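Long-range contacts in toll-like receptor 6, Variable lymphocyte receptor B (PDB 3A79), which probably senses diacylated bacterial lipopeptides together with TLR2 through its Toll-like receptor 6 part, which is extended by an engineered hagfish variable lymphocyte receptor part: residues K451-D456 / L472-E477; E428-L433 / C447-V452; L499-L504 / V529-A534. One frame throughout, in Å; residues are numbered along the deposited sequence.

Contact 1 of 3, residues K451-D456 / L472-E477; sequences KVKVLD and LQALQE. With NAG (2-acetamido-2-deoxy-beta-D-glucopyranose), chain I.
One carbonyl oxygen, Lys453 O, takes two successive backbone N-H groups. Gln476 N donates to Lys453 O at 2.9 Å, tilted 33° from the carbonyl plane. Glu477 N reaches Lys453 O at 3.2 Å within that plane, along a nearly straight path (N-H...O 169°). The shared acceptor pins the backbone just ahead of the strand beginning at Glu477 to the one ahead of strand 454-456. A long, weak return bond from Leu455 N to Glu477 O adds little. Beside this link, Val454 and Glu477 run side by side and point the same way. Val454 CG1, anti to its backbone N (chi1 -168°), rests on Glu477 CB at 3.8 Å, while the extended glutamate chain carries OE1 past the same methyl. Both segments lie in the Toll-like receptor 6 part and belong to consecutive turns of its leucine-rich-repeat solenoid, whose strands stack in parallel. On the buried side Leu475 and Leu455, hydrophobic positions of successive repeats, cross obliquely, with Leu475 CD2 set against Leu455 CB at 3.6 Å. Leu455 also packs on Leu433 and Leu478 in the neighbouring strands. Further back the fit is polar against apolar: Lys453 CD lies 3.5 Å from Ala474 O, and Ala474 CB faces Val452 O at 3.6 Å. At the far end of strand 454-456, Asp456 OD2 accepts a weak bond from NAG N2 at 3.0 Å, this N-acetylglucosamine being part of a glycan carried by the protein itself. The other oxygen, OD1, is bonded to His458 ND1, and the sugar has a further hydrogen bond to Ser411 OG.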
loop_
_atom_site.group_PDB
_atom_site.type_symbol
_atom_site.label_atom_id
_atom_site.label_comp_id
_atom_site.label_asym_id
_atom_site.label_seq_id
_atom_site.Cartn_x
_atom_site.Cartn_y
_atom_site.Cartn_z
ATOM N N LYS B 451 -23.957 -14.320 7.928
ATOM C CA LYS B 451 -24.982 -13.566 8.643
ATOM C C LYS B 451 -24.696 -12.060 8.776
ATOM O O LYS B 451 -25.000 -11.477 9.822
ATOM C CB LYS B 451 -25.198 -14.167 10.047
ATOM C CG LYS B 451 -25.793 -15.585 10.099
ATOM C CD LYS B 451 -27.328 -15.571 9.953
ATOM C CE LYS B 451 -27.962 -16.973 10.053
ATOM N NZ LYS B 451 -28.390 -17.378 11.438
ATOM N N VAL B 452 -24.136 -11.419 7.744
ATOM C CA VAL B 452 -23.777 -9.996 7.875
ATOM C C VAL B 452 -24.978 -9.104 8.154
ATOM O O VAL B 452 -26.084 -9.392 7.707
ATOM C CB VAL B 452 -23.083 -9.412 6.631
ATOM C CG1 VAL B 452 -22.202 -8.216 7.041
ATOM C CG2 VAL B 452 -22.272 -10.465 5.912
ATOM N N LYS B 453 -24.747 -8.007 8.870
ATOM C CA LYS B 453 -25.805 -7.058 9.192
ATOM C C LYS B 453 -25.437 -5.659 8.721
ATOM O O LYS B 453 -26.312 -4.829 8.511
ATOM C CB LYS B 453 -26.090 -7.033 10.699
ATOM C CG LYS B 453 -26.204 -8.418 11.360
ATOM C CD LYS B 453 -27.443 -9.187 10.882
ATOM C CE LYS B 453 -27.395 -10.671 11.253
ATOM N NZ LYS B 453 -27.799 -10.924 12.653
ATOM N N VAL B 454 -24.141 -5.390 8.575
ATOM C CA VAL B 454 -23.671 -4.085 8.101
ATOM C C VAL B 454 -22.562 -4.317 7.090
ATOM O O VAL B 454 -21.664 -5.118 7.330
ATOM C CB VAL B 454 -23.117 -3.197 9.245
ATOM C CG1 VAL B 454 -22.920 -1.779 8.764
ATOM C CG2 VAL B 454 -24.043 -3.211 10.446
ATOM N N LEU B 455 -22.620 -3.626 5.957
ATOM C CA LEU B 455 -21.624 -3.835 4.914
ATOM C C LEU B 455 -21.211 -2.521 4.271
ATOM O O LEU B 455 -21.841 -2.078 3.321
ATOM C CB LEU B 455 -22.171 -4.795 3.855
ATOM C CG LEU B 455 -21.170 -5.424 2.887
ATOM C CD1 LEU B 455 -20.011 -6.053 3.642
ATOM C CD2 LEU B 455 -21.852 -6.460 2.007
ATOM N N ASP B 456 -20.154 -1.898 4.787
ATOM C CA ASP B 456 -19.696 -0.624 4.243
ATOM C C ASP B 456 -18.686 -0.794 3.101
ATOM O O ASP B 456 -17.494 -0.995 3.331
ATOM C CB ASP B 456 -19.125 0.273 5.344
ATOM C CG ASP B 456 -19.070 1.732 4.926
ATOM O OD1 ASP B 456 -18.733 1.989 3.753
ATOM O OD2 ASP B 456 -19.382 2.618 5.753
ATOM N N LEU B 472 -27.398 -13.804 0.456
ATOM C CA LEU B 472 -26.839 -13.219 1.666
ATOM C C LEU B 472 -27.848 -12.214 2.228
ATOM O O LEU B 472 -27.671 -10.995 2.118
ATOM C CB LEU B 472 -25.503 -12.562 1.335
ATOM C CG LEU B 472 -24.538 -13.573 0.692
ATOM C CD1 LEU B 472 -23.472 -12.914 -0.177
ATOM C CD2 LEU B 472 -23.911 -14.497 1.750
ATOM N N GLN B 473 -28.898 -12.762 2.841
ATOM C CA GLN B 473 -30.140 -12.043 3.136
ATOM C C GLN B 473 -30.327 -11.733 4.617
ATOM O O GLN B 473 -31.078 -12.417 5.311
ATOM C CB GLN B 473 -31.343 -12.882 2.678
ATOM C CG GLN B 473 -31.084 -13.781 1.467
ATOM C CD GLN B 473 -31.978 -15.020 1.441
ATOM O OE1 GLN B 473 -32.844 -15.195 2.300
ATOM N NE2 GLN B 473 -31.765 -15.889 0.455
ATOM N N ALA B 474 -29.668 -10.694 5.105
ATOM C CA ALA B 474 -29.782 -10.371 6.519
ATOM C C ALA B 474 -29.231 -8.993 6.823
ATOM O O ALA B 474 -29.278 -8.554 7.984
ATOM C CB ALA B 474 -29.072 -11.418 7.360
ATOM N N LEU B 475 -28.711 -8.322 5.788
ATOM C CA LEU B 475 -28.187 -6.971 5.944
ATOM C C LEU B 475 -29.261 -6.005 6.442
ATOM O O LEU B 475 -30.453 -6.254 6.293
ATOM C CB LEU B 475 -27.628 -6.443 4.629
ATOM C CG LEU B 475 -26.443 -7.105 3.938
ATOM C CD1 LEU B 475 -26.888 -8.031 2.782
ATOM C CD2 LEU B 475 -25.545 -5.988 3.430
ATOM N N GLN B 476 -28.827 -4.896 7.024
ATOM C CA GLN B 476 -29.735 -3.861 7.500
ATOM C C GLN B 476 -29.193 -2.534 7.024
ATOM O O GLN B 476 -29.945 -1.619 6.705
ATOM C CB GLN B 476 -29.804 -3.843 9.027
ATOM C CG GLN B 476 -30.247 -5.142 9.664
ATOM C CD GLN B 476 -30.589 -4.965 11.129
ATOM O OE1 GLN B 476 -31.485 -5.633 11.649
ATOM N NE2 GLN B 476 -29.887 -4.047 11.801
ATOM N N GLU B 477 -27.871 -2.434 7.003
ATOM C CA GLU B 477 -27.207 -1.259 6.480
ATOM C C GLU B 477 -26.398 -1.698 5.278
ATOM O O GLU B 477 -25.940 -2.844 5.204
ATOM C CB GLU B 477 -26.305 -0.609 7.530
ATOM C CG GLU B 477 -27.041 -0.061 8.749
ATOM C CD GLU B 477 -26.175 0.873 9.585
ATOM O OE1 GLU B 477 -25.230 1.475 9.023
ATOM O OE2 GLU B 477 -26.446 1.008 10.801
HETATM C C1 NAG I . -16.004 2.000 8.439
HETATM C C2 NAG I . -17.179 2.818 8.982
HETATM C C3 NAG I . -17.269 4.274 8.531
HETATM C C4 NAG I . -15.939 4.936 8.179
HETATM C C5 NAG I . -14.901 4.018 7.533
HETATM C C6 NAG I . -13.526 4.680 7.689
HETATM C C7 NAG I . -19.462 2.075 9.393
HETATM C C8 NAG I . -20.808 2.255 8.743
HETATM N N2 NAG I . -18.406 2.145 8.591
HETATM O O3 NAG I . -17.888 5.003 9.578
HETATM O O4 NAG I . -16.218 5.991 7.272
HETATM O O5 NAG I . -14.827 2.711 8.082
HETATM O O6 NAG I . -12.556 4.128 6.822
HETATM O O7 NAG I . -19.355 1.879 10.603
#

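Contact 2 of 3, residues E428-L433 / C447-V452; sequences ESILVL and CLPPKV
Pro449 packs against two side chains of the other segment, Ile430 and Leu433, and this is the buried, close-packed part. Its ring carbon CB meets Ile430 CB at 3.7 Å, and CG1 of the same isoleucine lies near both CB and CG of the ring. Leu433 arrives at about a right angle to the proline, its CD2 set 3.7 Å from Pro449 CD and equally near CG. Val452, also buried, brings CG1 to 3.5 Å from Leu431 O. The opposing surfaces are thus held by van der Waals contact. Pro449 also touches Trp426. Toward solvent the fit slackens: exposed Pro450 approaches the backbone of exposed Glu428 with its CD 4.0 Å from Glu428 CA, and the two side chains come no nearer than 4.3 Å, between Glu428 CB and Pro450 CG. Lys451 offers mainly its carbonyl, Lys451 O lying 3.7 Å from Leu431 CD2. A type I beta turn from Pro449 to Val452 swings the chain from the buried proline through this outer edge and back inward. Both segments belong to the Toll-like receptor 6 part, in adjoining turns of the leucine-rich-repeat solenoid. The disulfide of Cys447 with Cys424 ties the start of 447-452 to the loop ahead of 428-433. Strand 432-434 lies between strands 407-409 and 454-456, and Leu433 packs on Leu408 of the former.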
loop_
_atom_site.group_PDB
_atom_site.type_symbol
_atom_site.label_atom_id
_atom_site.label_comp_id
_atom_site.label_asym_id
_atom_site.label_seq_id
_atom_site.Cartn_x
_atom_site.Cartn_y
_atom_site.Cartn_z
ATOM N N GLU B 428 -18.261 -17.358 10.155
ATOM C CA GLU B 428 -19.710 -17.389 10.047
ATOM C C GLU B 428 -20.367 -16.379 10.983
ATOM O O GLU B 428 -21.582 -16.212 10.981
ATOM C CB GLU B 428 -20.208 -18.806 10.351
ATOM C CG GLU B 428 -19.433 -19.919 9.617
ATOM C CD GLU B 428 -17.974 -20.058 10.072
ATOM O OE1 GLU B 428 -17.085 -20.234 9.206
ATOM O OE2 GLU B 428 -17.713 -19.987 11.294
ATOM N N SER B 429 -19.554 -15.687 11.766
ATOM C CA SER B 429 -20.064 -14.880 12.865
ATOM C C SER B 429 -19.980 -13.368 12.652
ATOM O O SER B 429 -20.507 -12.600 13.463
ATOM C CB SER B 429 -19.347 -15.267 14.166
ATOM O OG SER B 429 -17.933 -15.186 14.030
ATOM N N ILE B 430 -19.319 -12.935 11.580
ATOM C CA ILE B 430 -19.156 -11.501 11.324
ATOM C C ILE B 430 -20.506 -10.807 11.138
ATOM O O ILE B 430 -21.365 -11.292 10.400
ATOM C CB ILE B 430 -18.305 -11.223 10.069
ATOM C CG1 ILE B 430 -17.162 -12.235 9.931
ATOM C CG2 ILE B 430 -17.789 -9.797 10.096
ATOM C CD1 ILE B 430 -16.296 -12.353 11.153
ATOM N N LEU B 431 -20.696 -9.673 11.805
ATOM C CA LEU B 431 -21.943 -8.922 11.673
ATOM C C LEU B 431 -21.677 -7.563 11.052
ATOM O O LEU B 431 -22.488 -7.050 10.286
ATOM C CB LEU B 431 -22.641 -8.734 13.026
ATOM C CG LEU B 431 -22.899 -9.947 13.927
ATOM C CD1 LEU B 431 -23.707 -9.527 15.145
ATOM C CD2 LEU B 431 -23.597 -11.071 13.170
ATOM N N VAL B 432 -20.538 -6.978 11.388
ATOM C CA VAL B 432 -20.157 -5.691 10.831
ATOM C C VAL B 432 -18.828 -5.799 10.096
ATOM O O VAL B 432 -17.824 -6.227 10.652
ATOM C CB VAL B 432 -20.051 -4.627 11.922
ATOM C CG1 VAL B 432 -19.861 -3.252 11.295
ATOM C CG2 VAL B 432 -21.290 -4.678 12.816
ATOM N N LEU B 433 -18.828 -5.413 8.836
ATOM C CA LEU B 433 -17.657 -5.598 8.001
ATOM C C LEU B 433 -17.393 -4.345 7.172
ATOM O O LEU B 433 -18.021 -4.140 6.126
ATOM C CB LEU B 433 -17.861 -6.812 7.088
ATOM C CG LEU B 433 -16.724 -7.155 6.130
ATOM C CD1 LEU B 433 -15.457 -7.314 6.927
ATOM C CD2 LEU B 433 -17.030 -8.417 5.336
ATOM N N CYS B 447 -18.365 -13.600 -2.100
ATOM C CA CYS B 447 -17.730 -14.037 -0.866
ATOM C C CYS B 447 -17.972 -13.047 0.276
ATOM O O CYS B 447 -17.195 -12.113 0.476
ATOM C CB CYS B 447 -16.225 -14.209 -1.117
ATOM S SG CYS B 447 -15.257 -15.023 0.192
ATOM N N LEU B 448 -19.051 -13.249 1.022
ATOM C CA LEU B 448 -19.353 -12.392 2.166
ATOM C C LEU B 448 -19.893 -13.208 3.331
ATOM O O LEU B 448 -20.638 -14.167 3.132
ATOM C CB LEU B 448 -20.364 -11.306 1.789
ATOM C CG LEU B 448 -19.954 -10.248 0.762
ATOM C CD1 LEU B 448 -21.181 -9.760 0.011
ATOM C CD2 LEU B 448 -19.188 -9.078 1.390
ATOM N N PRO B 449 -19.516 -12.822 4.557
ATOM C CA PRO B 449 -19.912 -13.523 5.783
ATOM C C PRO B 449 -21.403 -13.870 5.807
ATOM O O PRO B 449 -22.241 -13.000 5.589
ATOM C CB PRO B 449 -19.575 -12.509 6.877
ATOM C CG PRO B 449 -18.435 -11.736 6.320
ATOM C CD PRO B 449 -18.670 -11.650 4.838
ATOM N N PRO B 450 -21.726 -15.143 6.066
ATOM C CA PRO B 450 -23.111 -15.618 6.026
ATOM C C PRO B 450 -24.114 -14.642 6.649
ATOM O O PRO B 450 -25.011 -14.177 5.953
ATOM C CB PRO B 450 -23.047 -16.919 6.828
ATOM C CG PRO B 450 -21.668 -17.439 6.562
ATOM C CD PRO B 450 -20.782 -16.221 6.420
ATOM N N LYS B 451 -23.957 -14.320 7.928
ATOM C CA LYS B 451 -24.982 -13.566 8.643
ATOM C C LYS B 451 -24.696 -12.060 8.776
ATOM O O LYS B 451 -25.000 -11.477 9.822
ATOM C CB LYS B 451 -25.198 -14.167 10.047
ATOM C CG LYS B 451 -25.793 -15.585 10.099
ATOM C CD LYS B 451 -27.328 -15.571 9.953
ATOM C CE LYS B 451 -27.962 -16.973 10.053
ATOM N NZ LYS B 451 -28.390 -17.378 11.438
ATOM N N VAL B 452 -24.136 -11.419 7.744
ATOM C CA VAL B 452 -23.777 -9.996 7.875
ATOM C C VAL B 452 -24.978 -9.104 8.154
ATOM O O VAL B 452 -26.084 -9.392 7.707
ATOM C CB VAL B 452 -23.083 -9.412 6.631
ATOM C CG1 VAL B 452 -22.202 -8.216 7.041
ATOM C CG2 VAL B 452 -22.272 -10.465 5.912
#

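Contact 3 of 3, residues L499-L504 / V529-A534; sequences LQYIWL and VVRNSA
Val529 meets Ile502 first, its CG1 3.5 Å from Ile502 CG2. Val529 O accepts a weak bond from Ile502 N at 3.2 Å and a long, weak one from Arg531 NH1, lying at the edge of that guanidinium, in its plane. Val530 pairs with Ile502 in a parallel bridge, the two side chains on the same face of the small sheet. Arg531 contributes more than any other residue. Its backbone N donates to Ile502 O at 3.1 Å and 165°, the one bond between the segments that is not weak. Its CB lies over one face of Trp503, 3.8 Å from the centroid of the five-membered ring, as a CH-pi contact. Beyond CG the chain bends (chi2 -44°), and the guanidinium lies flat on Tyr501 in a cation-pi stack, CZ 3.8 Å from the ring centroid and the planes 21° apart, offset toward the CD2-CE2 side with NH2 nearest CE2. NH1 also gives a weak bond to Gln500 O at 3.3 Å. An alanine in place of Tyr501 would take away the ring on which the guanidinium lies, and the group would probably be freer to turn, its weak carbonyl bonds less steady. Asn532 follows, its backbone O taking a weak bond at 2.9 Å from Trp503 NE1 at the indole edge, while its OD1 is bonded to Gly535 N. The contact lies in the variable lymphocyte receptor part, whose disulfide-bonded end caps the leucine-rich repeats. The chain passes from strand 502-503 through helix 513-525 to strand 530-531, a beta-alpha-beta unit; Val530 and Leu504 pack on Ile523 of the helix. Trp503 touches Glu477 and Asn479 of strand 477-479 in the Toll-like receptor 6 part, a meeting made by the engineered fusion.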
loop_
_atom_site.group_PDB
_atom_site.type_symbol
_atom_site.label_atom_id
_atom_site.label_comp_id
_atom_site.label_asym_id
_atom_site.label_seq_id
_atom_site.Cartn_x
_atom_site.Cartn_y
_atom_site.Cartn_z
ATOM N N LEU B 499 -32.990 -5.186 4.824
ATOM C CA LEU B 499 -32.407 -3.890 4.485
ATOM C C LEU B 499 -33.195 -2.721 5.092
ATOM O O LEU B 499 -34.422 -2.774 5.172
ATOM C CB LEU B 499 -32.345 -3.754 2.961
ATOM C CG LEU B 499 -31.621 -2.561 2.345
ATOM C CD1 LEU B 499 -30.273 -2.343 2.994
ATOM C CD2 LEU B 499 -31.457 -2.810 0.870
ATOM N N GLN B 500 -32.492 -1.673 5.518
ATOM C CA GLN B 500 -33.133 -0.494 6.112
ATOM C C GLN B 500 -32.327 0.772 5.856
ATOM O O GLN B 500 -32.830 1.894 5.975
ATOM C CB GLN B 500 -33.283 -0.668 7.617
ATOM C CG GLN B 500 -33.925 -1.958 8.038
ATOM C CD GLN B 500 -33.959 -2.077 9.533
ATOM O OE1 GLN B 500 -33.749 -1.085 10.241
ATOM N NE2 GLN B 500 -34.217 -3.288 10.035
ATOM N N TYR B 501 -31.055 0.578 5.543
ATOM C CA TYR B 501 -30.162 1.672 5.237
ATOM C C TYR B 501 -29.438 1.289 3.972
ATOM O O TYR B 501 -29.084 0.128 3.778
ATOM C CB TYR B 501 -29.172 1.880 6.374
ATOM C CG TYR B 501 -29.813 2.417 7.630
ATOM C CD1 TYR B 501 -30.825 1.715 8.272
ATOM C CD2 TYR B 501 -29.406 3.630 8.175
ATOM C CE1 TYR B 501 -31.417 2.203 9.419
ATOM C CE2 TYR B 501 -29.990 4.127 9.325
ATOM C CZ TYR B 501 -30.995 3.408 9.942
ATOM O OH TYR B 501 -31.580 3.901 11.086
ATOM N N ILE B 502 -29.241 2.260 3.093
ATOM C CA ILE B 502 -28.565 2.002 1.836
ATOM C C ILE B 502 -28.065 3.303 1.266
ATOM O O ILE B 502 -28.831 4.239 1.078
ATOM C CB ILE B 502 -29.481 1.284 0.821
ATOM C CG1 ILE B 502 -28.744 1.059 -0.497
ATOM C CG2 ILE B 502 -30.761 2.071 0.590
ATOM C CD1 ILE B 502 -29.322 -0.064 -1.313
ATOM N N TRP B 503 -26.764 3.365 1.022
ATOM C CA TRP B 503 -26.153 4.556 0.458
ATOM C C TRP B 503 -25.914 4.347 -1.031
ATOM O O TRP B 503 -24.996 3.624 -1.426
ATOM C CB TRP B 503 -24.842 4.877 1.174
ATOM C CG TRP B 503 -25.018 5.539 2.510
ATOM C CD1 TRP B 503 -24.845 6.861 2.793
ATOM C CD2 TRP B 503 -25.390 4.907 3.742
ATOM N NE1 TRP B 503 -25.090 7.095 4.126
ATOM C CE2 TRP B 503 -25.425 5.913 4.732
ATOM C CE3 TRP B 503 -25.696 3.590 4.107
ATOM C CZ2 TRP B 503 -25.758 5.644 6.059
ATOM C CZ3 TRP B 503 -26.030 3.326 5.418
ATOM C CH2 TRP B 503 -26.057 4.347 6.382
ATOM N N LEU B 504 -26.747 4.975 -1.857
ATOM C CA LEU B 504 -26.651 4.786 -3.296
ATOM C C LEU B 504 -25.928 5.932 -3.992
ATOM O O LEU B 504 -25.556 5.810 -5.163
ATOM C CB LEU B 504 -28.034 4.563 -3.909
ATOM C CG LEU B 504 -28.577 3.138 -3.777
ATOM C CD1 LEU B 504 -30.068 3.086 -4.073
ATOM C CD2 LEU B 504 -27.818 2.204 -4.695
ATOM N N VAL B 529 -35.584 4.461 3.116
ATOM C CA VAL B 529 -34.444 3.547 3.215
ATOM C C VAL B 529 -33.131 4.169 2.719
ATOM O O VAL B 529 -32.056 3.851 3.227
ATOM C CB VAL B 529 -34.723 2.214 2.461
ATOM C CG1 VAL B 529 -33.523 1.280 2.529
ATOM C CG2 VAL B 529 -35.967 1.531 3.023
ATOM N N VAL B 530 -33.230 5.067 1.743
ATOM C CA VAL B 530 -32.057 5.676 1.112
ATOM C C VAL B 530 -31.467 6.852 1.908
ATOM O O VAL B 530 -32.140 7.859 2.139
ATOM C CB VAL B 530 -32.397 6.168 -0.308
ATOM C CG1 VAL B 530 -31.120 6.494 -1.085
ATOM C CG2 VAL B 530 -33.240 5.128 -1.035
ATOM N N ARG B 531 -30.204 6.727 2.311
ATOM C CA ARG B 531 -29.538 7.772 3.078
ATOM C C ARG B 531 -28.616 8.580 2.182
ATOM O O ARG B 531 -28.298 8.153 1.074
ATOM C CB ARG B 531 -28.732 7.161 4.229
ATOM C CG ARG B 531 -29.572 6.485 5.316
ATOM C CD ARG B 531 -30.775 7.337 5.690
ATOM N NE ARG B 531 -31.285 7.060 7.031
ATOM C CZ ARG B 531 -32.054 6.019 7.349
ATOM N NH1 ARG B 531 -32.393 5.126 6.424
ATOM N NH2 ARG B 531 -32.475 5.865 8.601
ATOM N N ASN B 532 -28.183 9.743 2.659
ATOM C CA ASN B 532 -27.223 10.558 1.912
ATOM C C ASN B 532 -25.797 10.525 2.486
ATOM O O ASN B 532 -25.532 9.859 3.494
ATOM C CB ASN B 532 -27.720 12.007 1.747
ATOM C CG ASN B 532 -27.619 12.830 3.036
ATOM O OD1 ASN B 532 -27.999 12.372 4.114
ATOM N ND2 ASN B 532 -27.124 14.063 2.915
ATOM N N SER B 533 -24.889 11.250 1.834
ATOM C CA SER B 533 -23.481 11.310 2.238
ATOM C C SER B 533 -23.284 11.920 3.633
ATOM O O SER B 533 -22.156 12.063 4.106
ATOM C CB SER B 533 -22.669 12.093 1.197
ATOM O OG SER B 533 -21.298 12.152 1.551
ATOM N N ALA B 534 -24.392 12.279 4.275
ATOM C CA ALA B 534 -24.377 12.875 5.605
ATOM C C ALA B 534 -24.962 11.906 6.617
ATOM O O ALA B 534 -24.335 11.611 7.635
ATOM C CB ALA B 534 -25.160 14.174 5.612
#

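The three contacts follow one another along the solenoid. The centres of contact 1 and contact 2 are about 7 Å apart, those of contact 1 and contact 3 about 13 Å, and those of contact 2 and contact 3 about 20 Å. Contacts 1 and 2 share Lys451 and Val452 and are joined by Leu431 O, 2.8 Å from Lys453 N and 2.9 Å from Val454 N. Lys453 O repeats the pattern within contact 1, and Gln476 O repeats it a further turn on, 2.8 Å from Gln500 N and 2.7 Å from Tyr501 N. That last step joins Toll-like receptor 6 to the fused lymphocyte receptor part and is a product of engineering. The N-acetylglucosamine weakly hydrogen-bonded to Asp456 lies at contact 1.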